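Local coordinates for phosphatidylinositide phosphatase SAC2 (Homo sapiens, PDB 4XUU) that removes the 4-phosphate of phosphatidylinositol 4-phosphate in endocytic recycling, and is represented here by its homodimeric, pleckstrin-homology-like hSac2 domain, at the interface of chains A and B. Numbering follows the deposited sequence. Chains: chain A/B, Phosphatidylinositide phosphatase SAC2.

The interface of chains A and B. Residues chain A 27-28, 30, 138; chain B 29-31, 131.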
ATOM      1  N   HIS A  27     -14.871 -16.289   5.452  1.00 39.73           N
ATOM      2  CA  HIS A  27     -14.201 -15.436   4.479  1.00 40.33           C
ATOM      3  C   HIS A  27     -12.689 -15.594   4.588  1.00 38.69           C
ATOM      4  O   HIS A  27     -11.987 -15.668   3.576  1.00 40.69           O
ATOM      5  CB  HIS A  27     -14.590 -13.972   4.702  1.00 39.83           C
ATOM      6  CG  HIS A  27     -15.884 -13.582   4.058  1.00 43.95           C
ATOM      7  ND1 HIS A  27     -16.246 -12.268   3.856  1.00 46.43           N
ATOM      8  CD2 HIS A  27     -16.891 -14.332   3.546  1.00 47.13           C
ATOM      9  CE1 HIS A  27     -17.425 -12.224   3.259  1.00 49.35           C
ATOM     10  NE2 HIS A  27     -17.836 -13.462   3.059  1.00 50.16           N
ATOM     11  N   GLY A  28     -12.198 -15.647   5.823  1.00 35.59           N
ATOM     12  CA  GLY A  28     -10.768 -15.647   6.080  1.00 34.49           C
ATOM     13  C   GLY A  28     -10.422 -15.803   7.544  1.00 32.05           C
ATOM     14  O   GLY A  28     -11.272 -15.600   8.419  1.00 30.95           O
ATOM     15  N   TRP A  30      -6.606 -15.805  10.267  1.00 29.85           N
ATOM     16  CA  TRP A  30      -5.168 -15.531  10.373  1.00 31.00           C
ATOM     17  C   TRP A  30      -4.628 -15.866  11.757  1.00 31.33           C
ATOM     18  O   TRP A  30      -5.287 -15.618  12.772  1.00 30.29           O
ATOM     19  CB  TRP A  30      -4.872 -14.057  10.055  1.00 30.41           C
ATOM     20  CG  TRP A  30      -5.436 -13.594   8.750  1.00 30.67           C
ATOM     21  CD1 TRP A  30      -4.790 -13.553   7.549  1.00 33.25           C
ATOM     22  CD2 TRP A  30      -6.765 -13.108   8.508  1.00 28.92           C
ATOM     23  NE1 TRP A  30      -5.633 -13.073   6.575  1.00 33.96           N
ATOM     24  CE2 TRP A  30      -6.850 -12.793   7.136  1.00 30.91           C
ATOM     25  CE3 TRP A  30      -7.891 -12.909   9.321  1.00 27.71           C
ATOM     26  CZ2 TRP A  30      -8.016 -12.294   6.554  1.00 31.80           C
ATOM     27  CZ3 TRP A  30      -9.055 -12.414   8.745  1.00 27.29           C
ATOM     28  CH2 TRP A  30      -9.107 -12.110   7.373  1.00 30.63           C
HETATM   29  N   MSE A 138      -9.499  -6.625   4.353  1.00 39.60           N
HETATM   30  CA  MSE A 138     -10.573  -7.607   4.248  1.00 40.71           C
HETATM   31  C   MSE A 138     -11.695  -7.364   5.257  1.00 39.65           C
HETATM   32  O   MSE A 138     -12.865  -7.567   4.943  1.00 40.85           O
HETATM   33  CB  MSE A 138     -10.072  -9.049   4.321  1.00 41.17           C
HETATM   34  CG  MSE A 138     -11.047  -9.989   3.607  1.00 46.50           C
HETATM   35 SE   MSE A 138     -10.702 -11.883   3.802  1.00 56.34          SE
HETATM   36  CE  MSE A 138      -9.219 -12.012   2.537  1.00 54.96           C
TER
ATOM     37  N   GLY B  29      -6.000 -18.646   6.138  1.00 33.22           N
ATOM     38  CA  GLY B  29      -7.056 -19.344   5.410  1.00 32.79           C
ATOM     39  C   GLY B  29      -7.998 -18.383   4.701  1.00 32.69           C
ATOM     40  O   GLY B  29      -8.348 -17.332   5.239  1.00 33.46           O
ATOM     41  N   TRP B  30      -8.406 -18.735   3.484  1.00 32.23           N
ATOM     42  CA  TRP B  30      -9.249 -17.846   2.680  1.00 32.79           C
ATOM     43  C   TRP B  30     -10.294 -18.625   1.901  1.00 33.83           C
ATOM     44  O   TRP B  30     -10.008 -19.700   1.369  1.00 34.18           O
ATOM     45  CB  TRP B  30      -8.399 -17.018   1.698  1.00 32.04           C
ATOM     46  CG  TRP B  30      -7.284 -16.257   2.342  1.00 32.14           C
ATOM     47  CD1 TRP B  30      -7.337 -14.985   2.839  1.00 33.67           C
ATOM     48  CD2 TRP B  30      -5.947 -16.719   2.568  1.00 31.40           C
ATOM     49  NE1 TRP B  30      -6.116 -14.627   3.362  1.00 33.80           N
ATOM     50  CE2 TRP B  30      -5.246 -15.673   3.209  1.00 32.58           C
ATOM     51  CE3 TRP B  30      -5.274 -17.918   2.297  1.00 31.33           C
ATOM     52  CZ2 TRP B  30      -3.903 -15.788   3.580  1.00 33.61           C
ATOM     53  CZ3 TRP B  30      -3.941 -18.036   2.668  1.00 31.76           C
ATOM     54  CH2 TRP B  30      -3.269 -16.973   3.302  1.00 33.57           C
ATOM     55  N   ALA B  31     -11.497 -18.070   1.829  1.00 35.59           N
ATOM     56  CA  ALA B  31     -12.554 -18.609   0.986  1.00 37.97           C
ATOM     57  C   ALA B  31     -12.393 -18.023  -0.401  1.00 38.61           C
ATOM     58  O   ALA B  31     -12.264 -16.806  -0.572  1.00 38.61           O
ATOM     59  CB  ALA B  31     -13.912 -18.271   1.547  1.00 40.57           C
ATOM     60  N   THR B 131      -6.998  -8.230  -2.785  1.00 50.43           N
ATOM     61  CA  THR B 131      -7.150  -9.421  -1.951  1.00 47.41           C
ATOM     62  C   THR B 131      -6.198 -10.542  -2.364  1.00 45.41           C
ATOM     63  O   THR B 131      -5.565 -11.163  -1.515  1.00 43.82           O
ATOM     64  CB  THR B 131      -8.603  -9.937  -1.988  1.00 47.91           C
ATOM     65  OG1 THR B 131      -9.483  -8.887  -1.583  1.00 50.28           O
ATOM     66  CG2 THR B 131      -8.794 -11.125  -1.060  1.00 45.85           C
TER
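A:Trp30 and B:Trp30 share one rotamer: CG lies anti to the carbonyl carbon and beside the backbone N. This turns both indoles to the same side of the shared sheet, where the NE1 corners of their five-membered rings approach each other near the two-fold axis. These rings pack edge-to-face, with planes 76° apart. Their centroids are 5.4 Å from each other. The two indole nitrogens are the nearest pair, A:Trp30 NE1 lying 3.6 Å from B:Trp30 NE1.

A:Met138 is a selenomethionine on helix 129-145. Its chain runs extended to the selenium and then bends at chi3 (-77°), which sends the terminal methyl toward chain B. CE comes to 3.5 Å from B:Trp30 CD1, on the pyrrole part of the indole. The same methyl meets B:Thr131 on the matching helix of chain B, with CE 3.7 Å from CG2. The methyl thus fills in between indole and helix. B:Thr131 gives its methyl branch to this apolar contact.

Beside this core the two copies of strand 26-34 pair antiparallel, with A:Gly28 bridged to B:Trp30. The strands thereby join into one sheet across the chains. The protein is a homodimer, and this two-fold pairing is probably part of the interface that forms it; each contact recurs with the chains exchanged. A:Gly28 C of the same strand lies against one face of the A:Trp30 ring, toward its rim. B:Ala31 N donates to A:His27 O at 3.0 Å. The bond is nearly straight at the hydrogen, but the donor sits above the carbonyl plane of A:His27, 51° out of it.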